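Local coordinates for protein transcriptional regulator PA3341 (Pseudomonas aeruginosa, PDB 2FBH) that probably binds DNA as a dimer and regulates transcription as a winged-helix factor of the MarR family, and binds zinc ions, at residues L33-A38 against A107-I112; L41-L46 against Q79-R84; E57-V62 against P67-L72. One frame throughout, in Å; residues are numbered along the deposited sequence.

Contact 1: L33-A38 against A107-I112; sequences LGLSQA and ADIEAI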
loop_
_atom_site.group_PDB
_atom_site.type_symbol
_atom_site.label_atom_id
_atom_site.label_comp_id
_atom_site.label_asym_id
_atom_site.label_seq_id
_atom_site.Cartn_x
_atom_site.Cartn_y
_atom_site.Cartn_z
ATOM N N LEU A 33 -5.899 -13.206 -15.465
ATOM C CA LEU A 33 -7.339 -13.317 -15.142
ATOM C C LEU A 33 -8.110 -12.082 -15.595
ATOM O O LEU A 33 -9.345 -12.073 -15.530
ATOM C CB LEU A 33 -7.563 -13.601 -13.620
ATOM C CG LEU A 33 -6.916 -14.892 -13.169
ATOM C CD1 LEU A 33 -7.028 -14.982 -11.660
ATOM C CD2 LEU A 33 -7.536 -16.160 -13.769
ATOM N N GLY A 34 -7.379 -11.066 -16.046
ATOM C CA GLY A 34 -8.008 -9.798 -16.555
ATOM C C GLY A 34 -8.751 -9.037 -15.460
ATOM O O GLY A 34 -9.696 -8.270 -15.725
ATOM N N LEU A 35 -8.332 -9.203 -14.208
ATOM C CA LEU A 35 -9.052 -8.541 -13.110
ATOM C C LEU A 35 -8.265 -7.349 -12.691
ATOM O O LEU A 35 -7.539 -7.390 -11.661
ATOM C CB LEU A 35 -9.139 -9.451 -11.904
ATOM C CG LEU A 35 -10.037 -10.657 -12.080
ATOM C CD1 LEU A 35 -9.728 -11.720 -11.044
ATOM C CD2 LEU A 35 -11.470 -10.175 -12.003
ATOM N N SER A 36 -8.444 -6.276 -13.442
ATOM C CA SER A 36 -7.607 -5.119 -13.385
ATOM C C SER A 36 -8.031 -4.235 -12.247
ATOM O O SER A 36 -9.088 -4.451 -11.626
ATOM C CB SER A 36 -7.824 -4.322 -14.675
ATOM O OG SER A 36 -7.805 -5.150 -15.858
ATOM N N GLN A 37 -7.266 -3.173 -12.054
ATOM C CA GLN A 37 -7.323 -2.363 -10.839
ATOM C C GLN A 37 -7.385 -3.326 -9.651
ATOM O O GLN A 37 -6.877 -4.495 -9.735
ATOM C CB GLN A 37 -8.427 -1.275 -10.844
ATOM C CG GLN A 37 -9.607 -1.459 -11.829
ATOM C CD GLN A 37 -9.202 -1.463 -13.312
ATOM O OE1 GLN A 37 -8.261 -0.797 -13.720
ATOM N NE2 GLN A 37 -9.907 -2.239 -14.104
ATOM N N ALA A 38 -7.966 -2.885 -8.551
ATOM C CA ALA A 38 -7.834 -3.740 -7.383
ATOM C C ALA A 38 -8.678 -5.044 -7.469
ATOM O O ALA A 38 -8.692 -5.814 -6.539
ATOM C CB ALA A 38 -8.129 -2.937 -6.097
ATOM N N ALA A 107 -11.058 -20.050 -6.331
ATOM C CA ALA A 107 -10.124 -21.169 -6.054
ATOM C C ALA A 107 -8.721 -20.915 -6.669
ATOM O O ALA A 107 -7.664 -21.180 -6.032
ATOM C CB ALA A 107 -10.716 -22.449 -6.580
ATOM N N ASP A 108 -8.694 -20.465 -7.930
ATOM C CA ASP A 108 -7.458 -20.160 -8.581
ATOM C C ASP A 108 -6.720 -18.998 -7.940
ATOM O O ASP A 108 -5.529 -19.077 -7.782
ATOM C CB ASP A 108 -7.650 -19.909 -10.101
ATOM C CG ASP A 108 -8.070 -21.179 -10.847
ATOM O OD1 ASP A 108 -7.979 -22.270 -10.253
ATOM O OD2 ASP A 108 -8.533 -21.086 -12.010
ATOM N N ILE A 109 -7.418 -17.943 -7.599
ATOM C CA ILE A 109 -6.816 -16.790 -6.924
ATOM C C ILE A 109 -6.212 -17.182 -5.566
ATOM O O ILE A 109 -5.067 -16.806 -5.246
ATOM C CB ILE A 109 -7.880 -15.682 -6.718
ATOM C CG1 ILE A 109 -8.341 -15.205 -8.133
ATOM C CG2 ILE A 109 -7.292 -14.484 -5.881
ATOM C CD1 ILE A 109 -9.421 -14.086 -7.969
ATOM N N GLU A 110 -6.941 -17.988 -4.789
ATOM C CA GLU A 110 -6.357 -18.421 -3.511
ATOM C C GLU A 110 -5.132 -19.308 -3.696
ATOM O O GLU A 110 -4.178 -19.182 -2.943
ATOM C CB GLU A 110 -7.391 -19.078 -2.609
ATOM C CG GLU A 110 -8.346 -18.073 -2.024
ATOM C CD GLU A 110 -7.736 -17.249 -0.902
ATOM O OE1 GLU A 110 -8.445 -17.002 0.082
ATOM O OE2 GLU A 110 -6.549 -16.875 -0.969
ATOM N N ALA A 111 -5.163 -20.191 -4.678
ATOM C CA ALA A 111 -4.045 -21.083 -4.908
ATOM C C ALA A 111 -2.828 -20.201 -5.276
ATOM O O ALA A 111 -1.695 -20.405 -4.798
ATOM C CB ALA A 111 -4.350 -22.085 -6.000
ATOM N N ILE A 112 -3.084 -19.204 -6.120
ATOM C CA ILE A 112 -1.935 -18.345 -6.554
ATOM C C ILE A 112 -1.438 -17.476 -5.392
ATOM O O ILE A 112 -0.229 -17.337 -5.202
ATOM C CB ILE A 112 -2.359 -17.480 -7.803
ATOM C CG1 ILE A 112 -2.588 -18.422 -8.996
ATOM C CG2 ILE A 112 -1.334 -16.425 -8.103
ATOM C CD1 ILE A 112 -3.310 -17.732 -10.234
#

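Contact 2: L41-L46 against Q79-R84; sequences LVLLHL and QGLVRR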
loop_
_atom_site.group_PDB
_atom_site.type_symbol
_atom_site.label_atom_id
_atom_site.label_comp_id
_atom_site.label_asym_id
_atom_site.label_seq_id
_atom_site.Cartn_x
_atom_site.Cartn_y
_atom_site.Cartn_z
ATOM N N LEU A 41 -8.461 -8.295 -5.582
ATOM C CA LEU A 41 -8.268 -8.087 -4.133
ATOM C C LEU A 41 -9.606 -7.925 -3.369
ATOM O O LEU A 41 -9.723 -8.302 -2.223
ATOM C CB LEU A 41 -7.366 -6.879 -3.925
ATOM C CG LEU A 41 -6.480 -6.725 -2.688
ATOM C CD1 LEU A 41 -7.166 -5.849 -1.675
ATOM C CD2 LEU A 41 -6.087 -8.071 -2.064
ATOM N N VAL A 42 -10.608 -7.377 -4.052
ATOM C CA VAL A 42 -11.988 -7.431 -3.607
ATOM C C VAL A 42 -12.488 -8.888 -3.546
ATOM O O VAL A 42 -12.990 -9.287 -2.512
ATOM C CB VAL A 42 -12.889 -6.501 -4.502
ATOM C CG1 VAL A 42 -14.361 -6.679 -4.151
ATOM C CG2 VAL A 42 -12.461 -4.988 -4.313
ATOM N N LEU A 43 -12.326 -9.681 -4.642
ATOM C CA LEU A 43 -12.656 -11.095 -4.697
ATOM C C LEU A 43 -11.958 -11.855 -3.596
ATOM O O LEU A 43 -12.554 -12.661 -2.898
ATOM C CB LEU A 43 -12.200 -11.683 -6.025
ATOM C CG LEU A 43 -13.074 -11.269 -7.208
ATOM C CD1 LEU A 43 -12.628 -12.066 -8.440
ATOM C CD2 LEU A 43 -14.655 -11.562 -6.938
ATOM N N LEU A 44 -10.672 -11.547 -3.413
ATOM C CA LEU A 44 -9.914 -12.330 -2.430
ATOM C C LEU A 44 -10.515 -12.067 -1.061
ATOM O O LEU A 44 -10.743 -13.010 -0.312
ATOM C CB LEU A 44 -8.468 -11.907 -2.454
ATOM C CG LEU A 44 -7.466 -13.008 -2.463
ATOM C CD1 LEU A 44 -6.168 -12.416 -1.952
ATOM C CD2 LEU A 44 -7.940 -14.267 -1.718
ATOM N N HIS A 45 -10.823 -10.806 -0.748
ATOM C CA HIS A 45 -11.377 -10.479 0.545
ATOM C C HIS A 45 -12.794 -11.031 0.760
ATOM O O HIS A 45 -13.150 -11.474 1.861
ATOM C CB HIS A 45 -11.292 -8.993 0.765
ATOM C CG HIS A 45 -9.886 -8.521 1.059
ATOM N ND1 HIS A 45 -9.548 -7.862 2.228
ATOM C CD2 HIS A 45 -8.728 -8.663 0.365
ATOM C CE1 HIS A 45 -8.254 -7.562 2.208
ATOM N NE2 HIS A 45 -7.734 -8.039 1.090
ATOM N N LEU A 46 -13.591 -11.066 -0.308
ATOM C CA LEU A 46 -14.886 -11.715 -0.227
ATOM C C LEU A 46 -14.745 -13.189 0.054
ATOM O O LEU A 46 -15.551 -13.778 0.781
ATOM C CB LEU A 46 -15.663 -11.508 -1.554
ATOM C CG LEU A 46 -16.238 -10.120 -1.654
ATOM C CD1 LEU A 46 -16.807 -9.964 -3.118
ATOM C CD2 LEU A 46 -17.345 -9.877 -0.656
ATOM N N GLN A 79 -19.279 -8.933 -14.738
ATOM C CA GLN A 79 -18.699 -10.227 -15.083
ATOM C C GLN A 79 -19.445 -11.382 -14.352
ATOM O O GLN A 79 -19.077 -12.574 -14.464
ATOM C CB GLN A 79 -17.161 -10.229 -14.793
ATOM C CG GLN A 79 -16.249 -9.099 -15.453
ATOM C CD GLN A 79 -14.780 -8.919 -14.817
ATOM O OE1 GLN A 79 -14.589 -8.482 -13.646
ATOM N NE2 GLN A 79 -13.759 -9.214 -15.622
ATOM N N GLY A 80 -20.533 -11.055 -13.633
ATOM C CA GLY A 80 -21.324 -12.081 -12.964
ATOM C C GLY A 80 -20.598 -12.733 -11.766
ATOM O O GLY A 80 -20.910 -13.869 -11.401
ATOM N N LEU A 81 -19.643 -12.013 -11.185
ATOM C CA LEU A 81 -18.819 -12.555 -10.073
ATOM C C LEU A 81 -19.378 -12.172 -8.693
ATOM O O LEU A 81 -19.149 -12.879 -7.662
ATOM C CB LEU A 81 -17.359 -12.114 -10.218
ATOM C CG LEU A 81 -16.701 -12.611 -11.503
ATOM C CD1 LEU A 81 -15.278 -11.953 -11.688
ATOM C CD2 LEU A 81 -16.617 -14.149 -11.614
ATOM N N VAL A 82 -20.057 -11.023 -8.632
ATOM C CA VAL A 82 -20.689 -10.613 -7.393
ATOM C C VAL A 82 -22.143 -10.187 -7.611
ATOM O O VAL A 82 -22.509 -9.849 -8.725
ATOM C CB VAL A 82 -19.980 -9.421 -6.696
ATOM C CG1 VAL A 82 -18.425 -9.761 -6.361
ATOM C CG2 VAL A 82 -20.019 -8.174 -7.495
ATOM N N ARG A 83 -22.922 -10.211 -6.528
ATOM C CA ARG A 83 -24.265 -9.586 -6.459
ATOM C C ARG A 83 -24.334 -8.710 -5.240
ATOM O O ARG A 83 -23.569 -8.914 -4.255
ATOM C CB ARG A 83 -25.360 -10.650 -6.425
ATOM C CG ARG A 83 -25.373 -11.476 -7.696
ATOM C CD ARG A 83 -26.491 -12.433 -7.677
ATOM N NE ARG A 83 -27.801 -11.769 -7.842
ATOM C CZ ARG A 83 -28.940 -12.363 -7.525
ATOM N NH1 ARG A 83 -30.117 -11.742 -7.667
ATOM N NH2 ARG A 83 -28.881 -13.575 -7.022
ATOM N N ARG A 84 -25.177 -7.673 -5.321
ATOM C CA ARG A 84 -25.484 -6.859 -4.145
ATOM C C ARG A 84 -26.901 -7.162 -3.696
ATOM O O ARG A 84 -27.851 -6.894 -4.448
ATOM C CB ARG A 84 -25.311 -5.400 -4.495
ATOM C CG ARG A 84 -23.945 -5.139 -5.066
ATOM C CD ARG A 84 -24.000 -3.772 -5.606
ATOM N NE ARG A 84 -23.324 -3.698 -6.880
ATOM C CZ ARG A 84 -22.430 -2.773 -7.178
ATOM N NH1 ARG A 84 -22.133 -1.863 -6.272
ATOM N NH2 ARG A 84 -21.863 -2.750 -8.380
#

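Contact 3: E57-V62 against P67-L72; sequences ELAQSV and PTLARL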
loop_
_atom_site.group_PDB
_atom_site.type_symbol
_atom_site.label_atom_id
_atom_site.label_comp_id
_atom_site.label_asym_id
_atom_site.label_seq_id
_atom_site.Cartn_x
_atom_site.Cartn_y
_atom_site.Cartn_z
ATOM N N GLU A 57 -17.866 -2.021 4.680
ATOM C CA GLU A 57 -16.970 -2.982 5.303
ATOM C C GLU A 57 -15.870 -3.434 4.330
ATOM O O GLU A 57 -14.685 -3.550 4.670
ATOM C CB GLU A 57 -17.774 -4.177 5.859
ATOM C CG GLU A 57 -18.626 -3.836 7.115
ATOM C CD GLU A 57 -19.692 -4.913 7.437
ATOM O OE1 GLU A 57 -20.051 -5.689 6.520
ATOM O OE2 GLU A 57 -20.181 -4.987 8.616
ATOM N N LEU A 58 -16.275 -3.634 3.083
ATOM C CA LEU A 58 -15.363 -4.140 2.066
ATOM C C LEU A 58 -14.312 -3.086 1.686
ATOM O O LEU A 58 -13.159 -3.418 1.446
ATOM C CB LEU A 58 -16.190 -4.549 0.840
ATOM C CG LEU A 58 -15.545 -5.385 -0.250
ATOM C CD1 LEU A 58 -14.743 -6.637 0.244
ATOM C CD2 LEU A 58 -16.695 -5.810 -1.229
ATOM N N ALA A 59 -14.726 -1.831 1.655
ATOM C CA ALA A 59 -13.859 -0.728 1.293
ATOM C C ALA A 59 -12.762 -0.609 2.368
ATOM O O ALA A 59 -11.563 -0.594 2.054
ATOM C CB ALA A 59 -14.677 0.543 1.212
ATOM N N GLN A 60 -13.193 -0.577 3.632
ATOM C CA GLN A 60 -12.297 -0.651 4.791
ATOM C C GLN A 60 -11.212 -1.694 4.584
ATOM O O GLN A 60 -10.023 -1.350 4.551
ATOM C CB GLN A 60 -13.079 -0.884 6.098
ATOM C CG GLN A 60 -13.673 0.407 6.671
ATOM C CD GLN A 60 -14.667 0.218 7.835
ATOM O OE1 GLN A 60 -14.982 -0.920 8.270
ATOM N NE2 GLN A 60 -15.185 1.351 8.338
ATOM N N SER A 61 -11.600 -2.948 4.375
ATOM C CA SER A 61 -10.623 -4.026 4.388
ATOM C C SER A 61 -9.770 -4.158 3.132
ATOM O O SER A 61 -8.619 -4.595 3.221
ATOM C CB SER A 61 -11.268 -5.368 4.791
ATOM O OG SER A 61 -11.629 -6.202 3.714
ATOM N N VAL A 62 -10.344 -3.816 1.978
ATOM C CA VAL A 62 -9.646 -3.868 0.696
ATOM C C VAL A 62 -8.661 -2.702 0.578
ATOM O O VAL A 62 -7.624 -2.795 -0.118
ATOM C CB VAL A 62 -10.654 -3.796 -0.448
ATOM C CG1 VAL A 62 -9.985 -3.307 -1.712
ATOM C CG2 VAL A 62 -11.300 -5.156 -0.643
ATOM N N PRO A 67 -16.493 5.300 -3.199
ATOM C CA PRO A 67 -16.645 5.524 -4.654
ATOM C C PRO A 67 -15.696 4.724 -5.580
ATOM O O PRO A 67 -16.072 4.381 -6.712
ATOM C CB PRO A 67 -16.375 7.031 -4.822
ATOM C CG PRO A 67 -15.967 7.550 -3.444
ATOM C CD PRO A 67 -16.490 6.569 -2.448
ATOM N N THR A 68 -14.462 4.501 -5.127
ATOM C CA THR A 68 -13.551 3.651 -5.847
ATOM C C THR A 68 -14.078 2.244 -5.821
ATOM O O THR A 68 -14.142 1.599 -6.868
ATOM C CB THR A 68 -12.125 3.681 -5.263
ATOM O OG1 THR A 68 -11.621 5.002 -5.417
ATOM C CG2 THR A 68 -11.221 2.772 -6.033
ATOM N N LEU A 69 -14.473 1.757 -4.641
ATOM C CA LEU A 69 -15.001 0.376 -4.584
ATOM C C LEU A 69 -16.259 0.250 -5.496
ATOM O O LEU A 69 -16.451 -0.768 -6.097
ATOM C CB LEU A 69 -15.326 -0.104 -3.139
ATOM C CG LEU A 69 -15.694 -1.582 -2.997
ATOM C CD1 LEU A 69 -14.585 -2.537 -3.423
ATOM C CD2 LEU A 69 -16.226 -1.907 -1.590
ATOM N N ALA A 70 -17.122 1.254 -5.545
ATOM C CA ALA A 70 -18.353 1.134 -6.350
ATOM C C ALA A 70 -18.016 0.797 -7.806
ATOM O O ALA A 70 -18.677 -0.048 -8.376
ATOM C CB ALA A 70 -19.199 2.380 -6.301
ATOM N N ARG A 71 -17.004 1.470 -8.361
ATOM C CA ARG A 71 -16.497 1.161 -9.721
ATOM C C ARG A 71 -15.939 -0.232 -9.863
ATOM O O ARG A 71 -16.248 -0.896 -10.846
ATOM C CB ARG A 71 -15.430 2.154 -10.162
ATOM C CG ARG A 71 -15.879 3.593 -10.138
ATOM C CD ARG A 71 -16.577 3.981 -11.420
ATOM N NE ARG A 71 -16.837 5.419 -11.521
ATOM C CZ ARG A 71 -16.144 6.291 -12.257
ATOM N NH1 ARG A 71 -15.061 5.901 -12.969
ATOM N NH2 ARG A 71 -16.543 7.562 -12.285
ATOM N N LEU A 72 -15.063 -0.660 -8.921
ATOM C CA LEU A 72 -14.544 -2.010 -8.866
ATOM C C LEU A 72 -15.661 -3.012 -8.841
ATOM O O LEU A 72 -15.630 -3.961 -9.610
ATOM C CB LEU A 72 -13.639 -2.212 -7.611
ATOM C CG LEU A 72 -12.440 -1.289 -7.624
ATOM C CD1 LEU A 72 -11.649 -1.537 -6.324
ATOM C CD2 LEU A 72 -11.558 -1.511 -8.903
#

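Contact 1: L33-A38 against A107-I112
Leu33 and Leu35 close on one side chain of helix 102-120, that of Ile109. The CD1 methyl of Leu33 lies 3.8 Å from Ile109 CG1, the two side chains crossing at a slant, whereas Leu35 meets the isoleucine end to end, its CD1 standing 3.9 Å from Ile109 CD1. The CB of Ile109 does not itself aim at the loop. With CG1 anti to the carbonyl carbon and the chain then fully extended (chi2 180°), CG1 meets Leu33 and the CD1 end meets Leu35.

In the MarR winged-helix fold, this joins the loop leading into helix 39-48 to the long helix 102-120 that follows the wing. The buried surface is small, 136 Å² in total, but Ile109 is also covered by Leu30, Leu43 and Leu44, while Trp40 and Leu76 flank Leu35. Leu33, itself partly exposed, lies next to the zinc ligand His32, its side chain about 6 Å from a bound zinc ion. Beside Ile109, Glu110 in one of its two conformers makes a salt bridge with Arg48 and packs on Tyr10 of the second subunit.

Contact 2: L41-L46 against Q79-R84
Leu43 and Leu46 meet Leu81 and Val82 through methyl groups, and the flat groups of the two segments stay aside. The imidazole of His45, a zinc ligand together with His49, stays well clear of segment 79-84. Its ND1 is hydrogen-bonded to Ser61 OG, which should help fix the ring's rotation, and Val62 and Thr13 of the second subunit also pack against this side chain. The guanidinium of Arg84 is likewise held away from segment 41-46: NH2 forms salt bridges with Glu77 and Asp74, and NH1 is hydrogen-bonded to Gln55 OE1.

At the interface proper, the tightest approach is Leu46 CD1 to Val82 CG1, 3.6 Å, with the side chains at about a right angle. Val82 CG1 is anti to the carbonyl carbon (chi1 -58°), and it also faces Leu43 CD2 at 4.2 Å. The other branch of Leu43 takes the second partner, CD1 lying 4.2 Å from Leu81 CD1, again nearly perpendicular.

This is the seam of the winged helix where helix 39-48 backs the first wing strand, 82-85. The chain reaches that strand through Gly80, which, with positive phi (70°) and two bonds back into the last turn, makes a Schellman motif at the end of helix 66-78. Leu81 and Arg83 then pair by backbone hydrogen bonds with Thr99, just after the second wing strand 95-98, and with Val97 within it. Leu105 of helix 102-120 covers both Leu43 and Leu81, while Pro53 lies against Leu46.

Contact 3: E57-V62 against P67-L72
Leu69 plugs against Leu58 and Ala59, joining the two helices of a helix-turn-helix, 55-62 and 66-78, the latter in the position of the DNA-recognition helix of MarR proteins. The backbones come close here, Ala59 CA being 6.1 Å from Leu69 CA, as a small residue at that point allows. Leu69 gives 86 Å² of the 169 Å² buried in total. Its CG is anti to the backbone N (chi1 -172°), which carries the branches across to the partner helix, where CD2 settles 3.6 Å from Leu58 CB and equally near Ala59 N. The Ala59 methyl is slightly farther, CB to Leu69 CD2 being 4.0 Å. Val42 of helix 39-48 covers this tight part, touching both Leu58 and Leu69.

The packing loosens toward the ends of the segments. Val62 and Leu72 both direct their CB toward the other helix, yet their side chains stop short of contact with it. There Leu41 of helix 39-48 touches Val62, and Ala38 of the loop before that helix touches Leu72. On the solvent side, Glu57 points away, with OE1 hydrogen-bonded to Thr54 N, and Gln60, Pro67 and Arg71 are exposed. Back in the tight part, Leu58 and Leu69 cross at about a right angle, with Leu58 CD2 3.9 Å from Leu69 CD2.

How the contacts relate
From the N terminus, the chain leaves helix 11-29 and enters contact 1 at 33-38, whose partner at 107-112 closes the widest loop. Within it, contact 2 starts on helix 39-48 and closes at 79-84, and contact 3 is nested inside that loop, bridging the short turn between helices 55-62 and 66-78. None of the three cross. Contact centres 1 and 2 are 11 Å apart, as are 2 and 3, while 1 and 3 lie 17 Å apart, so contact 2 lies between the others. Direct touching also links contacts 1 and 3, with Gln37 CG 3.5 Å from Leu72 CD2. Together they tie the helix-turn-helix, the wing and helix 102-120.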